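Local coordinates for protein ShdD (Sedimentibacter hydroxybenzoicus, PDB 7AE5) that takes part in the non-oxidative decarboxylation and detoxification of phenolic derivatives under anaerobic conditions, although its precise biochemical role is unknown, at residues C28-Y33 with L49-I54. Sequence-based numbering, arbitrary orientation.
With ZN (zinc ion), chain Z.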
loop_
_atom_site.group_PDB
_atom_site.type_symbol
_atom_site.label_atom_id
_atom_site.label_comp_id
_atom_site.label_asym_id
_atom_site.label_seq_id
_atom_site.Cartn_x
_atom_site.Cartn_y
_atom_site.Cartn_z
ATOM N N CYS H 28 -21.023 1.362 -50.670
ATOM C CA CYS H 28 -19.887 2.133 -51.149
ATOM C C CYS H 28 -18.809 1.195 -51.674
ATOM O O CYS H 28 -18.462 0.208 -51.020
ATOM C CB CYS H 28 -19.334 3.005 -50.022
ATOM S SG CYS H 28 -17.790 3.843 -50.407
ATOM N N GLU H 29 -18.286 1.498 -52.862
ATOM C CA GLU H 29 -17.246 0.667 -53.454
ATOM C C GLU H 29 -15.854 1.003 -52.939
ATOM O O GLU H 29 -14.904 0.282 -53.259
ATOM C CB GLU H 29 -17.281 0.784 -54.980
ATOM C CG GLU H 29 -18.522 0.171 -55.616
ATOM C CD GLU H 29 -18.271 -0.342 -57.021
ATOM O OE1 GLU H 29 -17.356 -1.174 -57.200
ATOM O OE2 GLU H 29 -18.992 0.084 -57.948
ATOM N N LYS H 30 -15.708 2.067 -52.150
ATOM C CA LYS H 30 -14.411 2.399 -51.574
ATOM C C LYS H 30 -14.238 1.819 -50.172
ATOM O O LYS H 30 -13.196 1.230 -49.869
ATOM C CB LYS H 30 -14.212 3.917 -51.545
ATOM C CG LYS H 30 -12.751 4.337 -51.579
ATOM C CD LYS H 30 -12.459 5.457 -50.592
ATOM C CE LYS H 30 -12.814 6.815 -51.164
ATOM N NZ LYS H 30 -12.223 7.920 -50.359
ATOM N N CYS H 31 -15.246 1.967 -49.310
ATOM C CA CYS H 31 -15.126 1.575 -47.910
ATOM C C CYS H 31 -16.145 0.524 -47.483
ATOM O O CYS H 31 -16.218 0.198 -46.290
ATOM C CB CYS H 31 -15.237 2.806 -47.007
ATOM S SG CYS H 31 -16.925 3.352 -46.687
ATOM N N CYS H 32 -16.936 -0.007 -48.414
ATOM C CA CYS H 32 -17.865 -1.116 -48.204
ATOM C C CYS H 32 -19.023 -0.780 -47.272
ATOM O O CYS H 32 -19.779 -1.684 -46.896
ATOM C CB CYS H 32 -17.151 -2.367 -47.676
ATOM S SG CYS H 32 -15.623 -2.782 -48.538
ATOM N N TYR H 33 -19.190 0.483 -46.886
ATOM C CA TYR H 33 -20.351 0.863 -46.091
ATOM C C TYR H 33 -21.625 0.659 -46.900
ATOM O O TYR H 33 -21.693 1.008 -48.081
ATOM C CB TYR H 33 -20.241 2.321 -45.642
ATOM C CG TYR H 33 -21.303 2.746 -44.650
ATOM C CD1 TYR H 33 -21.286 2.284 -43.339
ATOM C CD2 TYR H 33 -22.321 3.614 -45.023
ATOM C CE1 TYR H 33 -22.255 2.674 -42.429
ATOM C CE2 TYR H 33 -23.295 4.009 -44.122
ATOM C CZ TYR H 33 -23.256 3.536 -42.827
ATOM O OH TYR H 33 -24.224 3.926 -41.929
ATOM N N LEU H 49 -14.583 7.720 -42.521
ATOM C CA LEU H 49 -13.340 7.307 -43.149
ATOM C C LEU H 49 -12.949 8.294 -44.240
ATOM O O LEU H 49 -13.781 9.046 -44.757
ATOM C CB LEU H 49 -13.460 5.896 -43.739
ATOM C CG LEU H 49 -13.679 4.768 -42.730
ATOM C CD1 LEU H 49 -13.870 3.435 -43.441
ATOM C CD2 LEU H 49 -12.518 4.701 -41.751
ATOM N N ASP H 50 -11.662 8.291 -44.575
ATOM C CA ASP H 50 -11.151 9.040 -45.715
ATOM C C ASP H 50 -10.106 8.173 -46.410
ATOM O O ASP H 50 -9.970 6.980 -46.123
ATOM C CB ASP H 50 -10.610 10.414 -45.286
ATOM C CG ASP H 50 -9.457 10.326 -44.290
ATOM O OD1 ASP H 50 -8.769 9.285 -44.219
ATOM O OD2 ASP H 50 -9.233 11.321 -43.569
ATOM N N ASP H 51 -9.351 8.782 -47.324
ATOM C CA ASP H 51 -8.346 8.029 -48.065
ATOM C C ASP H 51 -7.173 7.636 -47.175
ATOM O O ASP H 51 -6.619 6.540 -47.319
ATOM C CB ASP H 51 -7.863 8.845 -49.263
ATOM C CG ASP H 51 -9.006 9.411 -50.079
ATOM O OD1 ASP H 51 -9.398 8.772 -51.078
ATOM O OD2 ASP H 51 -9.516 10.493 -49.717
ATOM N N ASN H 52 -6.783 8.511 -46.246
ATOM C CA ASN H 52 -5.612 8.232 -45.424
ATOM C C ASN H 52 -5.919 7.227 -44.319
ATOM O O ASN H 52 -5.088 6.361 -44.023
ATOM C CB ASN H 52 -5.060 9.528 -44.829
ATOM C CG ASN H 52 -3.547 9.598 -44.900
ATOM O OD1 ASN H 52 -2.848 8.984 -44.094
ATOM N ND2 ASN H 52 -3.033 10.342 -45.874
ATOM N N LYS H 53 -7.098 7.324 -43.695
ATOM C CA LYS H 53 -7.468 6.326 -42.697
ATOM C C LYS H 53 -7.653 4.952 -43.325
ATOM O O LYS H 53 -7.353 3.937 -42.687
ATOM C CB LYS H 53 -8.742 6.743 -41.957
ATOM C CG LYS H 53 -8.520 7.790 -40.876
ATOM C CD LYS H 53 -9.116 9.135 -41.252
ATOM C CE LYS H 53 -8.512 10.265 -40.431
ATOM N NZ LYS H 53 -7.113 10.573 -40.848
ATOM N N ILE H 54 -8.134 4.898 -44.570
ATOM C CA ILE H 54 -8.300 3.617 -45.250
ATOM C C ILE H 54 -6.947 3.031 -45.630
ATOM O O ILE H 54 -6.698 1.834 -45.445
ATOM C CB ILE H 54 -9.215 3.782 -46.477
ATOM C CG1 ILE H 54 -10.683 3.743 -46.052
ATOM C CG2 ILE H 54 -8.929 2.708 -47.515
ATOM C CD1 ILE H 54 -11.632 4.279 -47.097
HETATM ZN ZN ZN Z . -17.651 4.851 -48.309
#
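K30 NZ stands above the plane of the D51 carboxylate and beyond OD1, 3.0 Å from that oxygen, with OD2 farther off at 3.8 Å. The hydrogen bond within this salt bridge is weak, and the two side chains meet at about a right angle. K30 gets there by a chain that leaves with CG anti to the backbone N (chi1 -154°); the bend at chi2 lays CD 3.8 Å from I54 CD1, and a second at chi3 turns CE. An alanine in place of K30 would probably leave D51 without this positive mate and uncover one side of the I54 methyl. The same CD1 also touches CB of C31, a carbon that L49 CD1 meets as well, at 3.9 Å. C28 and C31 belong to a Cys4 zinc site completed by C3 and C6; with the three-stranded antiparallel sheet, this is consistent with a zinc ribbon. In the C28–C31 turn, C28 SG, bound to zinc as a thiolate, accepts from C31 N (3.3 Å, N-H...S 164°) and, weakly, from K30 N, which would probably temper its charge. Within 49-54, D50 N-caps the helix: its OD1 accepts from K53 N nearly along the C-O axis, at 2.6 Å. L49 further packs on V272 of the phenolic acid decarboxylase chain.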